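Local structure of phosphate ABC transporter, phosphate-binding protein (Clostridium perfringens, 4Q8R) at residues E65-Q68 with K72-E75; S7-T12 with I45-E50. The protein probably serves as the extracellular receptor of an ABC-type phosphate transporter, capturing phosphate with high affinity for delivery to the membrane components. One frame throughout, in Å; residues are numbered along the deposited sequence. Where two conformers were deposited one is given.

Contact 1 (E65-Q68 with K72-E75); sequences EEKQ and KEVE. With ZN (zinc ion), chain F.
In K67 the first torsion (chi1 -169°) swings CG away from the backbone N, the chain turns a corner at chi2 (73°) and then runs out straight, while E73 holds CG beside its own backbone N (chi1 -39°) and continues without a bend to its carboxylate. Neither CB faces the other segment directly, yet these turns bring the two ends together, the side chains crossing at a slant. K67 NZ makes a salt bridge and hydrogen bond of 3.0 Å to E73 OE1, using the anti lone pair of that oxygen. K67 CD runs alongside the carboxylate, 3.2 Å from E73 OE1. E73 OE2 binds a zinc ion at 2.2 Å; E73 OE1 approaches the metal more loosely, at 2.8 Å, while also taking the lysine's bond. D61 is the second protein ligand of the zinc. A glutamate suits this spot because its length spans from the strand to the metal; zinc and lysine together should favour the charged carboxylate. E73 was deposited in two conformers, and this geometry describes one of them. Helix 64-68 is followed almost at once by strand 71-86, which pairs antiparallel with strand 205-213 in the sheet order 34-38, 6-10, 55-58, 205-213, 71-86, the topology of class II periplasmic binding proteins. In that pairing the backbones of K72 and V74 bond to Y212 and A210; the side chain of V74 packs on helix 219-229, and E73 meets L209 and L62. K67 NZ also donates to the carbonyl O of L71, and lysine suits its place because its length carries a charge from the helix to both this carbonyl and the carboxylate. Water 1 accepts a 2.8 Å hydrogen bond from E73 N and a weak one of 3.1 Å from K67 NZ.

Contact 2 (S7-T12 with I45-E50); sequences SISGST and IKNAME. With PO4 (phosphate ion), chain B.
N47 reaches from its helix to S9 on strand 6-10 through a short side chain. Its CB lies 3.5 Å from S9 OG, and CG, set beside the backbone N of N47 (chi1 -78°) and 3.7 Å from S9 OG, turns the amide so that ND2 ends on the hydroxyl. At the tip, N47 ND2 donates to S9 OG over 3.0 Å, nearly straight at 171° and with the oxygen in the amide plane. Asparagine suits the place because its short amide offers an N-H at just the reach from helix to strand. S9 OG also bonds the hydroxyl of S53; a small serine suits this buried strand position, with two hydrogen-bond partners, N47 and S53.

Past S9, G10 adopts backbone angles that would press a CB against the preceding carbonyl, so glycine belongs here. The chain then turns into the phosphate pocket: S11 OG donates to O4 of the phosphate at 2.6 Å, and both T12 N and T12 OG1 donate to its O2. S13, S41, S59, S129, G130 and T131 complete the grip, consistent with the ligand site of a phosphate receptor.

Strand 6-10 lies between the parallel strands 34-38 and 55-58, and helix 41-50 links those two in a beta-alpha-beta crossover, so the N47-S9 bond joins the crossing helix to the strand that it spans.

Contact 2 (7-12 with 45-50) lies wholly earlier in the sequence than contact 1 (65-68 with 72-75), and their centres are about 12 Å apart. They meet directly: E66 CD packs 3.4 Å from I45 CG2, and E66 CG approaches M49 SD. L71, at the start of strand 71-86, receives the side chains of I45, A48 and M49. Both contacts reach one mixed sheet, contact 2 at strand 6-10 and contact 1 at strand 71-86, with strands 55-58 and 205-213 between them. One region of the protein therefore carries two different sites: contact 2 leads to the phosphate, whereas contact 1 lies at the surface beside a zinc ion.

Contact 1 (E65-Q68 with K72-E75)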
loop_
_atom_site.group_PDB
_atom_site.type_symbol
_atom_site.label_atom_id
_atom_site.label_comp_id
_atom_site.label_asym_id
_atom_site.label_seq_id
_atom_site.Cartn_x
_atom_site.Cartn_y
_atom_site.Cartn_z
ATOM N N GLU A 65 10.858 -17.419 0.884
ATOM C CA GLU A 65 12.303 -17.206 1.091
ATOM C C GLU A 65 12.753 -16.089 2.022
ATOM O O GLU A 65 13.890 -16.095 2.567
ATOM C CB GLU A 65 12.834 -16.725 -0.167
ATOM C CG GLU A 65 13.137 -17.714 -1.108
ATOM C CD GLU A 65 13.731 -17.026 -2.271
ATOM O OE1 GLU A 65 14.913 -17.406 -2.583
ATOM O OE2 GLU A 65 12.995 -16.116 -2.808
ATOM N N GLU A 66 11.910 -15.088 2.121
ATOM C CA GLU A 66 12.126 -13.967 3.009
ATOM C C GLU A 66 11.889 -14.488 4.410
ATOM O O GLU A 66 12.590 -14.141 5.342
ATOM C CB GLU A 66 11.179 -12.780 2.675
ATOM C CG GLU A 66 11.446 -12.165 1.310
ATOM C CD GLU A 66 10.374 -11.196 0.791
ATOM O OE1 GLU A 66 10.731 -10.297 0.002
ATOM O OE2 GLU A 66 9.176 -11.325 1.166
ATOM N N LYS A 67 10.886 -15.347 4.535
ATOM C CA LYS A 67 10.585 -15.993 5.784
ATOM C C LYS A 67 11.735 -16.844 6.284
ATOM O O LYS A 67 12.040 -16.787 7.492
ATOM C CB LYS A 67 9.291 -16.805 5.639
ATOM C CG LYS A 67 8.707 -17.332 6.933
ATOM C CD LYS A 67 8.069 -16.224 7.754
ATOM C CE LYS A 67 7.985 -16.651 9.208
ATOM N NZ LYS A 67 7.350 -15.601 10.039
ATOM N N GLN A 68 12.344 -17.596 5.355
ATOM C CA GLN A 68 13.493 -18.468 5.556
ATOM C C GLN A 68 14.731 -17.745 6.048
ATOM O O GLN A 68 15.594 -18.343 6.649
ATOM C CB GLN A 68 13.838 -19.213 4.221
ATOM C CG GLN A 68 13.189 -20.565 4.071
ATOM C CD GLN A 68 13.667 -21.539 5.151
ATOM O OE1 GLN A 68 13.041 -21.663 6.218
ATOM N NE2 GLN A 68 14.792 -22.206 4.899
ATOM N N LYS A 72 10.419 -12.808 11.642
ATOM C CA LYS A 72 9.137 -12.846 12.322
ATOM C C LYS A 72 8.259 -11.771 11.692
ATOM O O LYS A 72 8.754 -10.759 11.221
ATOM C CB LYS A 72 9.359 -12.546 13.798
ATOM C CG LYS A 72 10.238 -13.585 14.526
ATOM C CD LYS A 72 9.743 -15.025 14.323
ATOM C CE LYS A 72 10.454 -16.060 15.221
ATOM N NZ LYS A 72 10.102 -15.939 16.676
ATOM N N GLU A 73 6.955 -12.007 11.698
ATOM C CA GLU A 73 6.029 -11.011 11.216
ATOM C C GLU A 73 5.025 -10.605 12.233
ATOM O O GLU A 73 4.523 -11.418 13.040
ATOM C CB GLU A 73 5.292 -11.536 10.009
ATOM C CG GLU A 73 6.189 -12.324 9.117
ATOM C CD GLU A 73 5.367 -13.094 8.146
ATOM O OE1 GLU A 73 5.545 -14.318 8.064
ATOM O OE2 GLU A 73 4.473 -12.480 7.532
ATOM N N VAL A 74 4.722 -9.325 12.224
ATOM C CA VAL A 74 3.666 -8.791 13.107
ATOM C C VAL A 74 2.721 -7.973 12.207
ATOM O O VAL A 74 3.128 -6.946 11.642
ATOM C CB VAL A 74 4.240 -7.880 14.221
ATOM C CG1 VAL A 74 3.151 -7.217 14.997
ATOM C CG2 VAL A 74 5.117 -8.679 15.134
ATOM N N GLU A 75 1.468 -8.404 12.133
ATOM C CA GLU A 75 0.479 -7.650 11.437
ATOM C C GLU A 75 0.129 -6.411 12.303
ATOM O O GLU A 75 -0.322 -6.556 13.466
ATOM C CB GLU A 75 -0.715 -8.551 11.140
ATOM C CG GLU A 75 -1.770 -7.972 10.261
ATOM C CD GLU A 75 -2.916 -8.974 9.930
ATOM O OE1 GLU A 75 -2.657 -10.197 9.756
ATOM O OE2 GLU A 75 -4.094 -8.543 9.819
HETATM ZN ZN ZN F . 3.343 -13.998 6.440
HETATM O O HOH W 1 6.173 -14.553 12.708
HETATM O O HOH W 2 1.754 -13.388 6.872
#

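Contact 2 (S7-T12 with I45-E50)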
loop_
_atom_site.group_PDB
_atom_site.type_symbol
_atom_site.label_atom_id
_atom_site.label_comp_id
_atom_site.label_asym_id
_atom_site.label_seq_id
_atom_site.Cartn_x
_atom_site.Cartn_y
_atom_site.Cartn_z
ATOM N N SER A 7 15.906 1.708 13.550
ATOM C CA SER A 7 15.853 1.902 12.125
ATOM C C SER A 7 14.779 1.054 11.462
ATOM O O SER A 7 14.712 -0.163 11.624
ATOM C CB SER A 7 17.222 1.619 11.527
ATOM O OG SER A 7 17.520 0.270 11.754
ATOM N N ILE A 8 13.911 1.717 10.698
ATOM C CA ILE A 8 12.830 1.057 10.021
ATOM C C ILE A 8 12.815 1.475 8.556
ATOM O O ILE A 8 12.939 2.653 8.264
ATOM C CB ILE A 8 11.443 1.453 10.654
ATOM C CG1 ILE A 8 11.455 1.250 12.178
ATOM C CG2 ILE A 8 10.295 0.736 9.984
ATOM C CD1 ILE A 8 10.146 1.603 12.826
ATOM N N SER A 9 12.689 0.533 7.653
ATOM C CA SER A 9 12.561 0.876 6.235
ATOM C C SER A 9 11.584 -0.014 5.550
ATOM O O SER A 9 11.303 -1.142 5.970
ATOM C CB SER A 9 13.948 0.809 5.553
ATOM O OG SER A 9 14.435 -0.492 5.426
ATOM N N GLY A 10 11.036 0.500 4.426
ATOM C CA GLY A 10 10.228 -0.281 3.550
ATOM C C GLY A 10 9.049 0.458 2.947
ATOM O O GLY A 10 9.201 1.610 2.479
ATOM N N SER A 11 7.915 -0.189 2.991
ATOM C CA SER A 11 6.698 0.197 2.301
ATOM C C SER A 11 6.399 1.702 2.329
ATOM O O SER A 11 6.321 2.304 3.429
ATOM C CB SER A 11 5.546 -0.555 2.961
ATOM O OG SER A 11 4.269 -0.098 2.590
ATOM N N THR A 12 6.094 2.265 1.161
ATOM C CA THR A 12 5.583 3.596 1.075
ATOM C C THR A 12 4.131 3.664 1.586
ATOM O O THR A 12 3.707 4.725 2.068
ATOM C CB THR A 12 5.699 4.215 -0.339
ATOM O OG1 THR A 12 4.840 3.551 -1.258
ATOM C CG2 THR A 12 7.134 4.173 -0.810
ATOM N N ILE A 45 12.068 -5.255 3.353
ATOM C CA ILE A 45 12.156 -6.659 3.740
ATOM C C ILE A 45 13.582 -7.134 3.603
ATOM O O ILE A 45 14.130 -7.803 4.531
ATOM C CB ILE A 45 11.218 -7.564 2.952
ATOM C CG1 ILE A 45 9.742 -7.264 3.285
ATOM C CG2 ILE A 45 11.505 -9.016 3.212
ATOM C CD1 ILE A 45 8.768 -7.796 2.274
ATOM N N LYS A 46 14.202 -6.820 2.476
ATOM C CA LYS A 46 15.607 -7.180 2.296
ATOM C C LYS A 46 16.544 -6.510 3.297
ATOM O O LYS A 46 17.518 -7.160 3.810
ATOM C CB LYS A 46 16.022 -6.761 0.887
ATOM C CG LYS A 46 17.452 -7.094 0.581
ATOM C CD LYS A 46 17.626 -8.592 0.612
ATOM C CE LYS A 46 17.247 -9.313 -0.674
ATOM N NZ LYS A 46 18.349 -10.267 -0.715
ATOM N N ASN A 47 16.266 -5.246 3.640
ATOM C CA ASN A 47 17.047 -4.588 4.680
ATOM C C ASN A 47 16.898 -5.282 6.054
ATOM O O ASN A 47 17.885 -5.435 6.818
ATOM C CB ASN A 47 16.674 -3.129 4.824
ATOM C CG ASN A 47 17.284 -2.254 3.757
ATOM O OD1 ASN A 47 18.256 -2.650 3.083
ATOM N ND2 ASN A 47 16.753 -1.034 3.618
ATOM N N ALA A 48 15.703 -5.757 6.360
ATOM C CA ALA A 48 15.513 -6.545 7.580
ATOM C C ALA A 48 16.227 -7.908 7.518
ATOM O O ALA A 48 16.837 -8.303 8.504
ATOM C CB ALA A 48 14.028 -6.714 7.897
ATOM N N MET A 49 16.198 -8.592 6.375
ATOM C CA MET A 49 16.885 -9.866 6.211
ATOM C C MET A 49 18.389 -9.659 6.387
ATOM O O MET A 49 19.095 -10.518 6.904
ATOM C CB MET A 49 16.665 -10.428 4.795
ATOM C CG MET A 49 15.244 -10.913 4.510
ATOM S SD MET A 49 14.953 -11.116 2.750
ATOM C CE MET A 49 16.018 -12.552 2.441
ATOM N N GLU A 50 18.919 -8.525 5.948
ATOM C CA GLU A 50 20.358 -8.303 5.945
ATOM C C GLU A 50 20.847 -7.594 7.162
ATOM O O GLU A 50 22.052 -7.464 7.333
ATOM C CB GLU A 50 20.789 -7.530 4.651
ATOM C CG GLU A 50 20.503 -8.328 3.384
ATOM C CD GLU A 50 21.062 -7.724 2.086
ATOM O OE1 GLU A 50 21.234 -6.484 1.960
ATOM O OE2 GLU A 50 21.333 -8.514 1.154
HETATM P P PO4 B . 4.701 -0.232 -1.162
HETATM O O1 PO4 B . 5.598 -1.460 -0.938
HETATM O O2 PO4 B . 5.521 1.037 -1.266
HETATM O O3 PO4 B . 3.765 -0.472 -2.339
HETATM O O4 PO4 B . 3.756 -0.127 0.082
#